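Local coordinates for protein acetoacetate decarboxylase (Sphingomonas wittichii, PDB 5UPB) that belongs to the acetoacetate decarboxylase-like enzymes and probably acts as a lyase on keto acids or related carbonyl compounds, at residues 102-107 and 157-162; 172-177 and 207-212. All coordinates share one frame; numbering follows the deposited sequence.

Contact 1 lies in the core and contact 2 nearer the surface. Their centres are about 21 Å apart and their nearest atoms about 12 Å apart, so they do not touch. They share a framework all the same. Strand 156-166, used by contact 1, is the antiparallel neighbour of strand 206-221, used by contact 2. Contact 1 is an aromatic contact: an indole takes a methyl on its face and a phenyl edge beside it, and all three residues are buried. Contact 2 is purely aliphatic. There a connecting loop puts a single leucine against a strand near its corner, with polar side chains around it. Residues beside both contacts, in the same segments, reach the fourth subunit.

Contact 1 (102-107 and 157-162); sequences FVWVDK and TLFRLG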
ATOM      1  N   PHE A 102      -5.913  21.566  -2.460  1.00 29.01           N
ATOM      2  CA  PHE A 102      -5.632  20.284  -1.825  1.00 32.45           C
ATOM      3  C   PHE A 102      -5.649  19.198  -2.896  1.00 31.74           C
ATOM      4  O   PHE A 102      -6.700  18.945  -3.493  1.00 28.85           O
ATOM      5  CB  PHE A 102      -6.668  19.931  -0.752  1.00 29.96           C
ATOM      6  CG  PHE A 102      -6.847  20.965   0.331  1.00 32.69           C
ATOM      7  CD1 PHE A 102      -5.897  21.913   0.587  1.00 39.65           C
ATOM      8  CD2 PHE A 102      -7.996  20.957   1.086  1.00 33.25           C
ATOM      9  CE1 PHE A 102      -6.089  22.846   1.587  1.00 36.80           C
ATOM     10  CE2 PHE A 102      -8.197  21.885   2.067  1.00 31.32           C
ATOM     11  CZ  PHE A 102      -7.233  22.827   2.315  1.00 31.12           C
ATOM     12  N   VAL A 103      -4.531  18.499  -3.052  1.00 25.11           N
ATOM     13  CA  VAL A 103      -4.379  17.403  -4.001  1.00 25.46           C
ATOM     14  C   VAL A 103      -3.709  16.236  -3.293  1.00 27.75           C
ATOM     15  O   VAL A 103      -2.729  16.428  -2.561  1.00 27.74           O
ATOM     16  CB  VAL A 103      -3.534  17.831  -5.211  1.00 29.15           C
ATOM     17  CG1 VAL A 103      -3.444  16.698  -6.260  1.00 31.51           C
ATOM     18  CG2 VAL A 103      -4.112  19.096  -5.822  1.00 32.71           C
ATOM     19  N   TRP A 104      -4.236  15.025  -3.514  1.00 24.42           N
ATOM     20  CA  TRP A 104      -3.634  13.783  -3.035  1.00 25.20           C
ATOM     21  C   TRP A 104      -3.412  12.878  -4.244  1.00 30.47           C
ATOM     22  O   TRP A 104      -4.308  12.733  -5.082  1.00 28.21           O
ATOM     23  CB  TRP A 104      -4.518  13.075  -1.979  1.00 25.00           C
ATOM     24  CG  TRP A 104      -4.812  13.912  -0.735  1.00 30.00           C
ATOM     25  CD1 TRP A 104      -4.131  13.873   0.474  1.00 31.66           C
ATOM     26  CD2 TRP A 104      -5.844  14.901  -0.578  1.00 28.01           C
ATOM     27  NE1 TRP A 104      -4.698  14.764   1.355  1.00 27.04           N
ATOM     28  CE2 TRP A 104      -5.741  15.411   0.735  1.00 30.19           C
ATOM     29  CE3 TRP A 104      -6.846  15.400  -1.417  1.00 26.77           C
ATOM     30  CZ2 TRP A 104      -6.593  16.391   1.226  1.00 33.06           C
ATOM     31  CZ3 TRP A 104      -7.706  16.377  -0.919  1.00 30.42           C
ATOM     32  CH2 TRP A 104      -7.564  16.857   0.406  1.00 32.03           C
ATOM     33  N   VAL A 105      -2.209  12.303  -4.343  1.00 26.95           N
ATOM     34  CA  VAL A 105      -1.804  11.466  -5.462  1.00 21.13           C
ATOM     35  C   VAL A 105      -1.154  10.230  -4.860  1.00 29.40           C
ATOM     36  O   VAL A 105      -0.725  10.231  -3.697  1.00 27.76           O
ATOM     37  CB  VAL A 105      -0.859  12.246  -6.436  1.00 24.97           C
ATOM     38  CG1 VAL A 105       0.496  12.575  -5.783  1.00 26.14           C
ATOM     39  CG2 VAL A 105      -0.627  11.491  -7.719  1.00 36.55           C
ATOM     40  N   ASP A 106      -1.064   9.154  -5.642  1.00 26.13           N
ATOM     41  CA  ASP A 106      -0.499   7.926  -5.068  1.00 28.49           C
ATOM     42  C   ASP A 106       0.842   7.523  -5.669  1.00 25.46           C
ATOM     43  O   ASP A 106       1.260   6.382  -5.490  1.00 29.14           O
ATOM     44  CB  ASP A 106      -1.482   6.754  -5.133  1.00 26.42           C
ATOM     45  CG  ASP A 106      -1.907   6.391  -6.547  1.00 26.76           C
ATOM     46  OD1 ASP A 106      -1.322   6.914  -7.491  1.00 27.76           O
ATOM     47  OD2 ASP A 106      -2.784   5.509  -6.689  1.00 30.68           O
ATOM     48  N   LYS A 107       1.530   8.437  -6.347  1.00 25.66           N
ATOM     49  CA  LYS A 107       2.875   8.195  -6.849  1.00 26.73           C
ATOM     50  C   LYS A 107       3.688   9.453  -6.567  1.00 29.35           C
ATOM     51  O   LYS A 107       3.274  10.559  -6.910  1.00 27.30           O
ATOM     52  CB  LYS A 107       2.862   7.877  -8.364  1.00 23.74           C
ATOM     53  CG  LYS A 107       2.186   6.570  -8.737  1.00 28.16           C
ATOM     54  CD  LYS A 107       2.987   5.382  -8.251  1.00 23.66           C
ATOM     55  CE  LYS A 107       2.244   4.058  -8.372  1.00 23.96           C
ATOM     56  NZ  LYS A 107       1.843   3.880  -9.829  1.00 25.48           N
ATOM     57  N   THR A 157     -10.544   8.838   5.904  1.00 31.57           N
ATOM     58  CA  THR A 157     -11.243   9.193   4.675  1.00 28.54           C
ATOM     59  C   THR A 157     -11.147  10.701   4.471  1.00 29.46           C
ATOM     60  O   THR A 157     -11.492  11.489   5.355  1.00 27.49           O
ATOM     61  CB  THR A 157     -12.708   8.797   4.762  1.00 27.11           C
ATOM     62  OG1 THR A 157     -12.818   7.410   5.149  1.00 33.30           O
ATOM     63  CG2 THR A 157     -13.342   9.017   3.392  1.00 30.04           C
ATOM     64  N   LEU A 158     -10.691  11.106   3.295  1.00 28.06           N
ATOM     65  CA  LEU A 158     -10.604  12.526   2.973  1.00 29.03           C
ATOM     66  C   LEU A 158     -11.888  13.011   2.308  1.00 29.25           C
ATOM     67  O   LEU A 158     -12.537  13.945   2.797  1.00 32.35           O
ATOM     68  CB  LEU A 158      -9.413  12.767   2.052  1.00 26.93           C
ATOM     69  CG  LEU A 158      -8.052  12.363   2.656  1.00 29.57           C
ATOM     70  CD1 LEU A 158      -7.039  12.229   1.514  1.00 26.29           C
ATOM     71  CD2 LEU A 158      -7.632  13.363   3.703  1.00 37.19           C
ATOM     72  N   PHE A 159     -12.259  12.410   1.179  1.00 29.92           N
ATOM     73  CA  PHE A 159     -13.602  12.644   0.662  1.00 28.57           C
ATOM     74  C   PHE A 159     -14.019  11.502  -0.245  1.00 39.24           C
ATOM     75  O   PHE A 159     -13.211  10.653  -0.627  1.00 29.67           O
ATOM     76  CB  PHE A 159     -13.725  14.002  -0.047  1.00 31.35           C
ATOM     77  CG  PHE A 159     -12.931  14.155  -1.320  1.00 26.96           C
ATOM     78  CD1 PHE A 159     -13.491  13.841  -2.565  1.00 34.16           C
ATOM     79  CD2 PHE A 159     -11.642  14.679  -1.290  1.00 29.22           C
ATOM     80  CE1 PHE A 159     -12.772  14.029  -3.745  1.00 35.63           C
ATOM     81  CE2 PHE A 159     -10.915  14.861  -2.469  1.00 32.36           C
ATOM     82  CZ  PHE A 159     -11.504  14.541  -3.712  1.00 30.46           C
ATOM     83  N   ARG A 160     -15.331  11.412  -0.442  1.00 34.17           N
ATOM     84  CA  ARG A 160     -15.938  10.450  -1.344  1.00 28.89           C
ATOM     85  C   ARG A 160     -16.738  11.213  -2.394  1.00 30.39           C
ATOM     86  O   ARG A 160     -17.350  12.230  -2.077  1.00 31.90           O
ATOM     87  CB  ARG A 160     -16.887   9.504  -0.623  1.00 40.71           C
ATOM     88  CG  ARG A 160     -16.314   8.887   0.628  1.00 41.39           C
ATOM     89  CD  ARG A 160     -17.429   8.364   1.515  1.00 38.37           C
ATOM     90  NE  ARG A 160     -18.156   7.258   0.893  1.00 41.17           N
ATOM     91  CZ  ARG A 160     -19.326   6.817   1.338  1.00 48.65           C
ATOM     92  NH1 ARG A 160     -19.914   7.401   2.381  1.00 46.34           N
ATOM     93  NH2 ARG A 160     -19.908   5.797   0.739  1.00 41.54           N
ATOM     94  N   LEU A 161     -16.712  10.720  -3.624  1.00 29.24           N
ATOM     95  CA  LEU A 161     -17.461  11.287  -4.745  1.00 30.24           C
ATOM     96  C   LEU A 161     -18.176  10.174  -5.479  1.00 25.93           C
ATOM     97  O   LEU A 161     -17.687   9.042  -5.548  1.00 30.45           O
ATOM     98  CB  LEU A 161     -16.595  11.947  -5.799  1.00 30.64           C
ATOM     99  CG  LEU A 161     -15.792  13.189  -5.540  1.00 44.23           C
ATOM    100  CD1 LEU A 161     -15.198  13.600  -6.884  1.00 40.91           C
ATOM    101  CD2 LEU A 161     -16.670  14.267  -4.939  1.00 39.03           C
ATOM    102  N   GLY A 162     -19.303  10.527  -6.094  1.00 29.76           N
ATOM    103  CA  GLY A 162     -20.014   9.558  -6.902  1.00 29.76           C
ATOM    104  C   GLY A 162     -20.914  10.258  -7.896  1.00 34.34           C
ATOM    105  O   GLY A 162     -21.199  11.455  -7.784  1.00 30.67           O
TER
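Leu158 lays its CD1 methyl on one face of the Trp104 indole. The methyl is 3.3 Å from the centroid of the five-membered ring and only 4° off the ring normal, a close CH-pi contact. Leu158 CD2 lies further out, 4.0 Å from Trp104 NE1. This is the tight part. The looser part is at the benzo end, where Phe159 presents a ring edge and its CE2 comes 3.9 Å from Trp104 CZ3. The Phe159 CG sits between the backbone N and the carbonyl carbon (chi1 66°), which swings the ring toward the indole. A classic beta bulge, with Leu158 and Phe159 both opposite Cys151, brings these two consecutive side chains to one tryptophan. Trp104 NE1 donates to Glu227 OE2, which satisfies the buried N-H. A leucine in place of this tryptophan would probably leave the Leu158 methyl without its aromatic face and Glu227 without this donor. The less buried side is that of Thr157 and Arg160: Thr157 OG1 bonds to Gly155 O of the third subunit, Arg160 NH2 to Arg74 O of the fourth. Strand 95-105 pairs with strands 80-92 and 121-123, whereas strand 156-166 runs between strands 146-153 and 206-221, so the contact joins unpaired strands.

Contact 2 (172-177 and 207-212); sequences GDLRSR and LRVGDI
Leu174 packs on Val209 and Ile212, where the loop joining strands 156-166 and 179-186 packs against strand 206-221 close to a corner in that strand. It is a loop-on-strand contact in the beta-rich acetoacetate decarboxylase fold. The contact between the segments is aliphatic. Leu174 and Val209 reach toward each other tip to tip. The extended second torsion of Leu174 (chi2 178°) carries CD1 to the far end of the side chain, and this one methyl does the touching. Ile212 adds its own terminal methyl from beyond the corner, with Ile212 CD1 4.1 Å from Leu174 CD1, and is the most deeply buried of the three. Polar bonds surround this apolar patch. In the loop, Asp173 OD1 makes a salt bridge with Arg167. The backbone bond of Ile212 with Gly169, in the same connection, ties loop and strand just outside the 172-177 segment. Arg208 on the strand and Asp211 at its corner meet Tyr134 of the fourth subunit, Arg208 by a cation-pi contact and Asp211 OD2 by a hydrogen bond to the hydroxyl. At the centre, Leu174 CD1 is 3.8 Å from Val209 CG2, with Val209 CB and CG1 barely further away.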
ATOM      1  N   GLY A 172     -20.413  21.686 -22.588  1.00 47.14           N
ATOM      2  CA  GLY A 172     -21.299  22.497 -21.760  1.00 57.83           C
ATOM      3  C   GLY A 172     -21.371  22.068 -20.307  1.00 54.36           C
ATOM      4  O   GLY A 172     -21.816  22.843 -19.457  1.00 43.18           O
ATOM      5  N   ASP A 173     -21.121  20.788 -20.032  1.00 35.71           N
ATOM      6  CA  ASP A 173     -21.201  20.235 -18.690  1.00 41.32           C
ATOM      7  C   ASP A 173     -19.906  20.385 -17.899  1.00 34.39           C
ATOM      8  O   ASP A 173     -19.872  20.014 -16.723  1.00 39.69           O
ATOM      9  CB  ASP A 173     -21.627  18.772 -18.776  1.00 42.03           C
ATOM     10  CG  ASP A 173     -22.995  18.618 -19.439  1.00 42.45           C
ATOM     11  OD1 ASP A 173     -23.948  19.283 -18.964  1.00 38.95           O
ATOM     12  OD2 ASP A 173     -23.131  17.810 -20.390  1.00 39.19           O
ATOM     13  N   LEU A 174     -18.845  20.913 -18.510  1.00 35.97           N
ATOM     14  CA  LEU A 174     -17.593  21.187 -17.827  1.00 33.33           C
ATOM     15  C   LEU A 174     -17.521  22.665 -17.500  1.00 38.05           C
ATOM     16  O   LEU A 174     -18.026  23.504 -18.238  1.00 39.83           O
ATOM     17  CB  LEU A 174     -16.407  20.807 -18.700  1.00 36.06           C
ATOM     18  CG  LEU A 174     -16.511  19.401 -19.300  1.00 42.06           C
ATOM     19  CD1 LEU A 174     -15.329  19.087 -20.198  1.00 57.27           C
ATOM     20  CD2 LEU A 174     -16.620  18.376 -18.197  1.00 45.52           C
ATOM     21  N   ARG A 175     -16.888  22.989 -16.389  1.00 33.21           N
ATOM     22  CA  ARG A 175     -16.659  24.388 -16.044  1.00 41.69           C
ATOM     23  C   ARG A 175     -15.193  24.731 -16.272  1.00 45.97           C
ATOM     24  O   ARG A 175     -14.384  24.836 -15.348  1.00 44.95           O
ATOM     25  CB  ARG A 175     -17.125  24.672 -14.619  1.00 44.74           C
ATOM     26  CG  ARG A 175     -18.651  24.599 -14.393  1.00 58.73           C
ATOM     27  CD  ARG A 175     -19.296  23.253 -14.561  1.00104.74           C
ATOM     28  NE  ARG A 175     -20.709  23.315 -14.174  1.00149.06           N
ATOM     29  CZ  ARG A 175     -21.647  22.427 -14.502  1.00146.97           C
ATOM     30  NH1 ARG A 175     -21.367  21.351 -15.235  1.00120.18           N
ATOM     31  NH2 ARG A 175     -22.884  22.612 -14.072  1.00127.34           N
ATOM     32  N   SER A 176     -14.879  24.934 -17.543  1.00 48.78           N
ATOM     33  CA  SER A 176     -13.516  25.131 -18.009  1.00 52.42           C
ATOM     34  C   SER A 176     -13.022  26.540 -17.710  1.00 48.49           C
ATOM     35  O   SER A 176     -13.675  27.538 -18.054  1.00 41.62           O
ATOM     36  CB  SER A 176     -13.441  24.866 -19.508  1.00 76.85           C
ATOM     37  OG  SER A 176     -14.184  25.848 -20.219  1.00 86.71           O
ATOM     38  N   ARG A 177     -11.840  26.611 -17.103  1.00 40.87           N
ATOM     39  CA  ARG A 177     -11.144  27.854 -16.865  1.00 42.20           C
ATOM     40  C   ARG A 177      -9.737  27.607 -17.385  1.00 38.32           C
ATOM     41  O   ARG A 177      -9.061  26.684 -16.902  1.00 44.81           O
ATOM     42  CB  ARG A 177     -11.189  28.220 -15.367  1.00 45.16           C
ATOM     43  CG  ARG A 177     -12.642  28.380 -14.862  1.00 42.24           C
ATOM     44  CD  ARG A 177     -12.807  28.587 -13.358  1.00 41.16           C
ATOM     45  NE  ARG A 177     -12.356  29.912 -12.938  1.00 35.85           N
ATOM     46  CZ  ARG A 177     -13.080  31.031 -12.971  1.00 44.55           C
ATOM     47  NH1 ARG A 177     -14.333  31.051 -13.425  1.00 46.05           N
ATOM     48  NH2 ARG A 177     -12.528  32.152 -12.544  1.00 44.47           N
ATOM     49  N   LEU A 207      -5.007  19.817 -25.451  1.00 27.70           N
ATOM     50  CA  LEU A 207      -6.137  19.581 -24.558  1.00 24.35           C
ATOM     51  C   LEU A 207      -7.225  18.839 -25.309  1.00 33.42           C
ATOM     52  O   LEU A 207      -7.581  19.247 -26.422  1.00 30.62           O
ATOM     53  CB  LEU A 207      -6.693  20.922 -24.055  1.00 42.13           C
ATOM     54  CG  LEU A 207      -8.068  20.922 -23.397  1.00 68.94           C
ATOM     55  CD1 LEU A 207      -8.110  19.998 -22.226  1.00 70.48           C
ATOM     56  CD2 LEU A 207      -8.409  22.342 -22.977  1.00106.58           C
ATOM     57  N   ARG A 208      -7.710  17.744 -24.726  1.00 28.93           N
ATOM     58  CA  ARG A 208      -8.855  17.030 -25.262  1.00 31.61           C
ATOM     59  C   ARG A 208      -9.799  16.588 -24.150  1.00 30.77           C
ATOM     60  O   ARG A 208      -9.351  16.080 -23.125  1.00 30.36           O
ATOM     61  CB  ARG A 208      -8.435  15.808 -26.090  1.00 32.78           C
ATOM     62  CG  ARG A 208      -9.619  15.056 -26.653  1.00 29.88           C
ATOM     63  CD  ARG A 208      -9.236  13.845 -27.458  1.00 35.00           C
ATOM     64  NE  ARG A 208     -10.439  13.109 -27.826  1.00 33.69           N
ATOM     65  CZ  ARG A 208     -10.456  11.860 -28.252  1.00 33.97           C
ATOM     66  NH1 ARG A 208      -9.315  11.197 -28.373  1.00 32.08           N
ATOM     67  NH2 ARG A 208     -11.619  11.273 -28.531  1.00 33.34           N
ATOM     68  N   VAL A 209     -11.086  16.797 -24.331  1.00 26.16           N
ATOM     69  CA  VAL A 209     -12.113  16.257 -23.444  1.00 21.59           C
ATOM     70  C   VAL A 209     -13.131  15.556 -24.326  1.00 38.21           C
ATOM     71  O   VAL A 209     -13.482  16.049 -25.409  1.00 35.81           O
ATOM     72  CB  VAL A 209     -12.768  17.322 -22.546  1.00 29.20           C
ATOM     73  CG1 VAL A 209     -11.738  17.867 -21.557  1.00 39.80           C
ATOM     74  CG2 VAL A 209     -13.367  18.471 -23.400  1.00 33.13           C
ATOM     75  N   GLY A 210     -13.631  14.422 -23.856  1.00 29.49           N
ATOM     76  CA  GLY A 210     -14.622  13.683 -24.619  1.00 35.45           C
ATOM     77  C   GLY A 210     -15.219  12.596 -23.756  1.00 32.31           C
ATOM     78  O   GLY A 210     -14.902  12.475 -22.574  1.00 29.57           O
ATOM     79  N   ASP A 211     -16.109  11.809 -24.353  1.00 30.64           N
ATOM     80  CA  ASP A 211     -16.826  10.736 -23.649  1.00 28.66           C
ATOM     81  C   ASP A 211     -17.399  11.229 -22.331  1.00 30.06           C
ATOM     82  O   ASP A 211     -17.149  10.685 -21.253  1.00 32.18           O
ATOM     83  CB  ASP A 211     -15.920   9.519 -23.451  1.00 31.35           C
ATOM     84  CG  ASP A 211     -15.550   8.867 -24.779  1.00 45.80           C
ATOM     85  OD1 ASP A 211     -16.477   8.352 -25.435  1.00 49.54           O
ATOM     86  OD2 ASP A 211     -14.372   8.918 -25.200  1.00 40.84           O
ATOM     87  N   ILE A 212     -18.174  12.278 -22.445  1.00 28.66           N
ATOM     88  CA  ILE A 212     -18.709  13.011 -21.307  1.00 29.24           C
ATOM     89  C   ILE A 212     -20.103  12.496 -20.967  1.00 38.85           C
ATOM     90  O   ILE A 212     -20.964  12.315 -21.862  1.00 33.58           O
ATOM     91  CB  ILE A 212     -18.747  14.514 -21.614  1.00 31.36           C
ATOM     92  CG1 ILE A 212     -17.366  15.008 -22.006  1.00 37.15           C
ATOM     93  CG2 ILE A 212     -19.255  15.287 -20.434  1.00 32.95           C
ATOM     94  CD1 ILE A 212     -17.393  16.436 -22.633  1.00 33.43           C
TER